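Local coordinates for protein amidase, hydantoinase/carbamoylase family (Burkholderia ambifaria, PDB 5TP4) that probably hydrolyses N-carbamoyl-L-amino acids to free amino acids, as a zinc-dependent member of the peptidase M20 family, at residues 59-64 with 114-119; 85-90 with 125-130. All coordinates share one frame; numbering follows the deposited sequence.

How the contacts relate
Both contacts belong to the same alpha/beta part of the chain. Helix 105-121, which carries one segment of contact 1, follows strand 87-91 and is itself followed, after the short strand 124-125, by strand 129-133. Contact 2 pairs strands 87-91 and 129-133, so they and the helix make a beta-alpha-beta crossover; contact 1 sets the C-terminal half of that helix against the turn that closes helix 45-60. Their centres lie about 12 Å apart, and they meet through Leu118 CD1 and Leu129 CD1 at 3.5 Å and through Val114 CG1 and Ile89 CD1 at 4.1 Å. Contact 1 is remote from the metal site. Contact 2 runs toward it: the side chain of Ile89 is about 10 Å from that of the zinc ligand His198.

Contact 1: residues 59-64 with 114-119; sequences RDAGMT and VVRTLN. With EDO (1,2-ethanediol), chain U.
Met63 and Val115 reach toward each other tip to tip, closing the apolar half of this contact. In the conformer described, one of two modelled, the Met63 chain puts CG anti to the carbonyl carbon (chi1 -53°), 4.1 Å from Val115 CG1. SD follows, lying 3.9 Å from Val115 CG1 and a little farther from CG2. The chain then bends at chi3 (90°), which sets CE against the second branch, 3.7 Å from Val115 CG2. In this conformer the two valine methyls share the end of one thioether. Beside them, Ala61 turns its CB toward the helix and touches Val115 CG1 and the amide of Asn119. That amide supplies the polar link: Asn119 ND2 donates to Ala61 O at 2.8 Å, approaching 32° out of the carbonyl plane, while its OD1 accepts from Arg77. Ala61 is the first residue to leave the helical conformation, just before Gly62, the C-prime residue of a Schellman motif ending helix 45-60, with Gly62 N bonded to Arg59 O at 2.9 Å. Met63 and Val115 both touch Ile131 of strand 129-133, Met63 also Ala75 and Val115 Arg77 of strand 73-77, while Leu409 of helix 398-416 packs on Val114, Thr117 and Leu118.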
ATOM      1  N   ARG B  59      48.761  12.884  -3.885  1.00 12.43           N
ATOM      2  CA  ARG B  59      50.064  13.157  -4.472  1.00 11.14           C
ATOM      3  C   ARG B  59      50.811  14.218  -3.679  1.00 11.64           C
ATOM      4  O   ARG B  59      52.033  14.129  -3.528  1.00 13.20           O
ATOM      5  CB  ARG B  59      49.904  13.578  -5.933  1.00 13.31           C
ATOM      6  CG  ARG B  59      49.345  12.468  -6.816  1.00 10.31           C
ATOM      7  CD  ARG B  59      49.481  12.867  -8.307  1.00 20.12           C
ATOM      8  NE  ARG B  59      48.588  12.063  -9.143  1.00 27.51           N
ATOM      9  CZ  ARG B  59      47.366  12.456  -9.494  1.00 26.53           C
ATOM     10  NH1 ARG B  59      46.932  13.648  -9.109  1.00 21.30           N
ATOM     11  NH2 ARG B  59      46.598  11.672 -10.237  1.00 25.36           N
ATOM     12  N   ASP B  60      50.092  15.217  -3.156  1.00 10.73           N
ATOM     13  CA  ASP B  60      50.717  16.218  -2.295  1.00 13.82           C
ATOM     14  C   ASP B  60      51.230  15.602  -1.000  1.00 11.56           C
ATOM     15  O   ASP B  60      52.138  16.160  -0.383  1.00 17.52           O
ATOM     16  CB  ASP B  60      49.730  17.346  -1.947  1.00 16.71           C
ATOM     17  CG  ASP B  60      49.339  18.203  -3.158  1.00 25.41           C
ATOM     18  OD1 ASP B  60      50.110  18.256  -4.150  1.00 26.70           O
ATOM     19  OD2 ASP B  60      48.251  18.827  -3.097  1.00 29.66           O
ATOM     20  N   ALA B  61      50.676  14.470  -0.588  1.00 12.77           N
ATOM     21  CA  ALA B  61      51.140  13.724   0.577  1.00 11.91           C
ATOM     22  C   ALA B  61      52.189  12.677   0.199  1.00 15.06           C
ATOM     23  O   ALA B  61      52.497  11.782   0.999  1.00 15.37           O
ATOM     24  CB  ALA B  61      49.960  13.043   1.281  1.00 15.08           C
ATOM     25  N   GLY B  62      52.720  12.755  -1.010  1.00 12.77           N
ATOM     26  CA  GLY B  62      53.848  11.921  -1.395  1.00 10.57           C
ATOM     27  C   GLY B  62      53.469  10.579  -1.952  1.00 14.26           C
ATOM     28  O   GLY B  62      54.356   9.746  -2.180  1.00 17.88           O
ATOM     29  N   MET B  63      52.193  10.343  -2.203  1.00 11.35           N
ATOM     30  CA  MET B  63      51.690   9.065  -2.688  0.57 10.66           C
ATOM     31  C   MET B  63      51.691   9.020  -4.216  1.00 13.02           C
ATOM     32  O   MET B  63      51.673  10.052  -4.889  1.00 12.69           O
ATOM     33  CB  MET B  63      50.270   8.833  -2.177  0.57  8.75           C
ATOM     34  CG  MET B  63      50.145   8.974  -0.647  0.57  8.39           C
ATOM     35  SD  MET B  63      48.481   8.641  -0.089  0.57 11.19           S
ATOM     36  CE  MET B  63      48.576   6.871   0.221  0.57 10.29           C
ATOM     37  N   THR B  64      51.685   7.807  -4.763  1.00 11.35           N
ATOM     38  CA  THR B  64      51.427   7.618  -6.186  1.00 11.99           C
ATOM     39  C   THR B  64      49.991   7.122  -6.339  1.00 13.14           C
ATOM     40  O   THR B  64      49.467   6.413  -5.472  1.00 13.21           O
ATOM     41  CB  THR B  64      52.413   6.645  -6.832  1.00 14.68           C
ATOM     42  OG1 THR B  64      52.365   5.381  -6.166  1.00 14.48           O
ATOM     43  CG2 THR B  64      53.828   7.188  -6.734  1.00 15.89           C
ATOM     44  N   VAL B 114      45.374   9.497   7.827  1.00  7.05           N
ATOM     45  CA  VAL B 114      46.352   8.533   8.323  1.00  9.06           C
ATOM     46  C   VAL B 114      47.711   8.764   7.674  1.00  9.87           C
ATOM     47  O   VAL B 114      48.742   8.844   8.351  1.00  9.58           O
ATOM     48  CB  VAL B 114      45.851   7.096   8.093  1.00 11.89           C
ATOM     49  CG1 VAL B 114      46.982   6.085   8.294  1.00 10.47           C
ATOM     50  CG2 VAL B 114      44.714   6.813   9.077  1.00  8.48           C
ATOM     51  N   VAL B 115      47.730   8.898   6.356  1.00 10.61           N
ATOM     52  CA  VAL B 115      48.996   9.101   5.663  1.00 10.24           C
ATOM     53  C   VAL B 115      49.614  10.445   6.041  1.00 10.84           C
ATOM     54  O   VAL B 115      50.821  10.530   6.296  1.00 14.74           O
ATOM     55  CB  VAL B 115      48.793   8.967   4.154  1.00  9.78           C
ATOM     56  CG1 VAL B 115      50.060   9.461   3.379  1.00 10.62           C
ATOM     57  CG2 VAL B 115      48.501   7.484   3.820  1.00 10.57           C
ATOM     58  N   ARG B 116      48.808  11.506   6.101  1.00  9.92           N
ATOM     59  CA  ARG B 116      49.359  12.816   6.442  1.00 10.02           C
ATOM     60  C   ARG B 116      49.961  12.799   7.837  1.00 10.31           C
ATOM     61  O   ARG B 116      51.006  13.415   8.085  1.00 10.88           O
ATOM     62  CB  ARG B 116      48.279  13.894   6.366  1.00 11.54           C
ATOM     63  CG  ARG B 116      47.825  14.199   4.945  1.00 10.12           C
ATOM     64  CD  ARG B 116      46.595  15.134   4.967  1.00 11.72           C
ATOM     65  NE  ARG B 116      46.377  15.736   3.652  1.00 10.46           N
ATOM     66  CZ  ARG B 116      45.398  16.599   3.398  1.00 15.56           C
ATOM     67  NH1 ARG B 116      44.528  16.908   4.362  1.00 15.45           N
ATOM     68  NH2 ARG B 116      45.293  17.155   2.190  1.00 18.85           N
ATOM     69  N   THR B 117      49.323  12.068   8.749  1.00 10.37           N
ATOM     70  CA  THR B 117      49.867  11.909  10.095  1.00 10.40           C
ATOM     71  C   THR B 117      51.170  11.106  10.088  1.00 10.33           C
ATOM     72  O   THR B 117      52.148  11.502  10.739  1.00 12.29           O
ATOM     73  CB  THR B 117      48.787  11.289  10.995  1.00 11.84           C
ATOM     74  OG1 THR B 117      47.839  12.330  11.330  1.00 10.80           O
ATOM     75  CG2 THR B 117      49.382  10.701  12.273  1.00 13.68           C
ATOM     76  N   LEU B 118      51.231  10.012   9.331  1.00 10.60           N
ATOM     77  CA  LEU B 118      52.485   9.268   9.233  1.00  9.60           C
ATOM     78  C   LEU B 118      53.598  10.125   8.641  1.00 11.59           C
ATOM     79  O   LEU B 118      54.746  10.041   9.082  1.00 15.24           O
ATOM     80  CB  LEU B 118      52.288   8.005   8.395  1.00 11.28           C
ATOM     81  CG  LEU B 118      51.307   6.998   9.001  1.00 14.80           C
ATOM     82  CD1 LEU B 118      51.219   5.783   8.121  1.00 13.51           C
ATOM     83  CD2 LEU B 118      51.699   6.595  10.462  1.00 15.10           C
ATOM     84  N   ASN B 119      53.269  10.958   7.645  1.00 12.64           N
ATOM     85  CA  ASN B 119      54.247  11.881   7.074  1.00 11.67           C
ATOM     86  C   ASN B 119      54.745  12.864   8.121  1.00 11.05           C
ATOM     87  O   ASN B 119      55.956  13.096   8.244  1.00 11.80           O
ATOM     88  CB  ASN B 119      53.654  12.646   5.888  1.00 15.06           C
ATOM     89  CG  ASN B 119      53.440  11.786   4.675  1.00 16.98           C
ATOM     90  OD1 ASN B 119      53.914  10.644   4.602  1.00 14.92           O
ATOM     91  ND2 ASN B 119      52.695  12.324   3.702  1.00 12.82           N
TER
HETATM   92  C1  EDO U 506      55.965   6.906  -1.397  1.00 30.80           C
HETATM   93  O1  EDO U 506      55.080   7.127  -0.288  1.00 27.67           O
HETATM   94  C2  EDO U 506      55.131   6.563  -2.617  1.00 26.72           C
HETATM   95  O2  EDO U 506      54.816   5.175  -2.516  1.00 23.03           O

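Contact 2: residues 85-90 with 125-130; sequences APVLIG and TDKPLE. With EDO (1,2-ethanediol), chain S.
Glu130 crosses Leu88 and Pro86 obliquely, its CB and carboxylate meeting different partners. Its CB lies 3.5 Å from Leu88 CD1, swung there by a chi2 of 56° on a CG anti to the backbone N. Farther out, the carboxylate comes up to the Pro86 ring, with OE2 3.7 Å from Pro86 CG. The two carboxylate oxygens then part company: OE2 forms a salt bridge with Arg76, whereas OE1 accepts a hydrogen bond of 2.6 Å from O2 of a bound ethanediol, probably a crystallisation additive. Pro86 also meets a second ring, its CB 3.9 Å from Pro128 CG.

Under these side chains runs a parallel pair of strands, the two beta members of a beta-alpha-beta crossover that runs through helix 105-121. Val87 N donates to Pro128 O, Glu130 N to Val87 O, and Ile89 N to Glu130 O; the last is the straightest, at 172°. Leu88 CA adds a C-H...O contact to Glu130 O, the backbone carbonyl.

On the opposite face from Leu88 and Glu130, Leu129 brings CD2 to 4.0 Å from Val87 CB, and Val412 of helix 398-416 covers Leu129 and Ile89. Near the start of the pair, the aliphatic chain of Lys127 lies by Ala85 O, with CB and CD both 3.8 Å from it; this buried oxygen has no polar partner in the model.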
ATOM      1  N   ALA B  85      52.507  -7.449   0.583  1.00 14.36           N
ATOM      2  CA  ALA B  85      51.204  -6.965   0.166  1.00 11.74           C
ATOM      3  C   ALA B  85      50.769  -5.804   1.061  1.00 13.76           C
ATOM      4  O   ALA B  85      51.142  -5.750   2.239  1.00 13.45           O
ATOM      5  CB  ALA B  85      50.174  -8.088   0.243  1.00 12.72           C
ATOM      6  N   PRO B  86      49.979  -4.876   0.527  1.00 10.70           N
ATOM      7  CA  PRO B  86      49.598  -3.683   1.292  1.00 11.46           C
ATOM      8  C   PRO B  86      48.480  -3.947   2.294  1.00 10.69           C
ATOM      9  O   PRO B  86      47.661  -4.860   2.156  1.00 12.55           O
ATOM     10  CB  PRO B  86      49.139  -2.709   0.198  1.00 14.33           C
ATOM     11  CG  PRO B  86      48.576  -3.608  -0.882  1.00 12.34           C
ATOM     12  CD  PRO B  86      49.472  -4.834  -0.856  1.00 11.60           C
ATOM     13  N   VAL B  87      48.464  -3.094   3.310  1.00  9.45           N
ATOM     14  CA  VAL B  87      47.296  -2.890   4.146  1.00 10.30           C
ATOM     15  C   VAL B  87      46.491  -1.793   3.469  1.00  9.28           C
ATOM     16  O   VAL B  87      47.020  -0.709   3.195  1.00 10.83           O
ATOM     17  CB  VAL B  87      47.698  -2.494   5.570  1.00  8.22           C
ATOM     18  CG1 VAL B  87      46.432  -2.095   6.373  1.00 10.84           C
ATOM     19  CG2 VAL B  87      48.479  -3.627   6.205  1.00  8.89           C
ATOM     20  N   LEU B  88      45.221  -2.078   3.187  1.00  7.87           N
ATOM     21  CA  LEU B  88      44.393  -1.217   2.354  1.00  9.85           C
ATOM     22  C   LEU B  88      43.350  -0.569   3.244  1.00 13.20           C
ATOM     23  O   LEU B  88      42.692  -1.258   4.019  1.00 14.63           O
ATOM     24  CB  LEU B  88      43.750  -2.056   1.245  1.00 14.51           C
ATOM     25  CG  LEU B  88      42.936  -1.529   0.074  1.00 20.94           C
ATOM     26  CD1 LEU B  88      43.685  -0.483  -0.764  1.00 21.36           C
ATOM     27  CD2 LEU B  88      42.561  -2.728  -0.771  1.00 15.84           C
ATOM     28  N   ILE B  89      43.225   0.753   3.141  1.00 11.07           N
ATOM     29  CA  ILE B  89      42.191   1.528   3.817  1.00  8.05           C
ATOM     30  C   ILE B  89      41.249   2.012   2.734  1.00  8.02           C
ATOM     31  O   ILE B  89      41.686   2.709   1.818  1.00 10.66           O
ATOM     32  CB  ILE B  89      42.789   2.737   4.549  1.00  9.78           C
ATOM     33  CG1 ILE B  89      43.779   2.301   5.633  1.00 15.85           C
ATOM     34  CG2 ILE B  89      41.674   3.650   5.112  1.00  9.26           C
ATOM     35  CD1 ILE B  89      44.456   3.504   6.315  1.00 14.58           C
ATOM     36  N   GLY B  90      39.961   1.695   2.827  1.00 10.94           N
ATOM     37  CA  GLY B  90      39.073   2.053   1.742  1.00  9.88           C
ATOM     38  C   GLY B  90      37.722   2.548   2.210  1.00 10.79           C
ATOM     39  O   GLY B  90      37.339   2.391   3.370  1.00 12.35           O
ATOM     40  N   THR B 125      56.266   2.526   7.362  1.00 12.41           N
ATOM     41  CA  THR B 125      55.683   1.259   7.762  1.00 13.70           C
ATOM     42  C   THR B 125      56.493   0.126   7.153  1.00 15.42           C
ATOM     43  O   THR B 125      57.354   0.324   6.288  1.00 17.74           O
ATOM     44  CB  THR B 125      54.206   1.169   7.351  1.00 13.77           C
ATOM     45  OG1 THR B 125      54.084   1.313   5.932  1.00 13.80           O
ATOM     46  CG2 THR B 125      53.362   2.300   8.003  1.00 14.47           C
ATOM     47  N   ASP B 126      56.253  -1.081   7.659  1.00 13.24           N
ATOM     48  CA  ASP B 126      56.869  -2.264   7.068  0.63 13.38           C
ATOM     49  C   ASP B 126      56.105  -2.669   5.810  1.00 15.33           C
ATOM     50  O   ASP B 126      56.633  -2.602   4.693  1.00 16.23           O
ATOM     51  CB  ASP B 126      56.904  -3.392   8.101  0.63 15.17           C
ATOM     52  CG  ASP B 126      57.600  -4.620   7.588  0.63 22.63           C
ATOM     53  OD1 ASP B 126      58.690  -4.468   6.990  0.63 26.52           O
ATOM     54  OD2 ASP B 126      57.068  -5.732   7.786  0.63 29.87           O
ATOM     55  N   LYS B 127      54.858  -3.090   5.979  1.00 12.28           N
ATOM     56  CA  LYS B 127      54.019  -3.340   4.826  1.00 12.44           C
ATOM     57  C   LYS B 127      53.587  -2.008   4.229  1.00 10.83           C
ATOM     58  O   LYS B 127      53.384  -1.030   4.955  1.00 10.83           O
ATOM     59  CB  LYS B 127      52.781  -4.132   5.212  1.00 16.28           C
ATOM     60  CG  LYS B 127      53.097  -5.416   5.908  1.00 17.61           C
ATOM     61  CD  LYS B 127      51.879  -6.292   5.914  1.00 20.80           C
ATOM     62  CE  LYS B 127      52.293  -7.758   5.896  1.00 30.38           C
ATOM     63  NZ  LYS B 127      52.721  -8.189   7.239  1.00 32.44           N
ATOM     64  N   PRO B 128      53.433  -1.941   2.916  1.00 12.08           N
ATOM     65  CA  PRO B 128      52.912  -0.711   2.303  1.00  9.39           C
ATOM     66  C   PRO B 128      51.464  -0.453   2.699  1.00  8.72           C
ATOM     67  O   PRO B 128      50.723  -1.355   3.093  1.00 11.39           O
ATOM     68  CB  PRO B 128      53.032  -0.989   0.804  1.00 11.48           C
ATOM     69  CG  PRO B 128      52.974  -2.517   0.709  1.00 10.16           C
ATOM     70  CD  PRO B 128      53.725  -2.996   1.919  1.00 10.32           C
ATOM     71  N   LEU B 129      51.066   0.820   2.602  1.00  9.05           N
ATOM     72  CA  LEU B 129      49.684   1.245   2.781  1.00 11.16           C
ATOM     73  C   LEU B 129      49.110   1.668   1.440  1.00 11.37           C
ATOM     74  O   LEU B 129      49.817   2.239   0.603  1.00 12.81           O
ATOM     75  CB  LEU B 129      49.564   2.435   3.758  1.00 11.72           C
ATOM     76  CG  LEU B 129      50.121   2.278   5.171  1.00 14.42           C
ATOM     77  CD1 LEU B 129      49.635   3.451   6.083  1.00 12.12           C
ATOM     78  CD2 LEU B 129      49.657   0.977   5.731  1.00 12.42           C
ATOM     79  N   GLU B 130      47.818   1.401   1.247  1.00  9.63           N
ATOM     80  CA  GLU B 130      47.117   1.953   0.096  1.00  7.11           C
ATOM     81  C   GLU B 130      45.777   2.470   0.575  1.00  9.15           C
ATOM     82  O   GLU B 130      45.180   1.899   1.496  1.00 11.47           O
ATOM     83  CB  GLU B 130      46.936   0.916  -1.016  1.00 11.94           C
ATOM     84  CG  GLU B 130      48.270   0.622  -1.743  1.00 13.41           C
ATOM     85  CD  GLU B 130      48.129  -0.363  -2.893  1.00 22.00           C
ATOM     86  OE1 GLU B 130      46.992  -0.556  -3.364  1.00 23.64           O
ATOM     87  OE2 GLU B 130      49.149  -0.927  -3.337  1.00 16.54           O
TER
HETATM   88  C1  EDO S 504      45.868  -4.783  -4.650  1.00 27.88           C
HETATM   89  O1  EDO S 504      47.262  -5.104  -4.719  1.00 33.01           O
HETATM   90  C2  EDO S 504      45.719  -3.389  -4.069  1.00 25.00           C
HETATM   91  O2  EDO S 504      46.307  -2.457  -4.988  1.00 25.74           O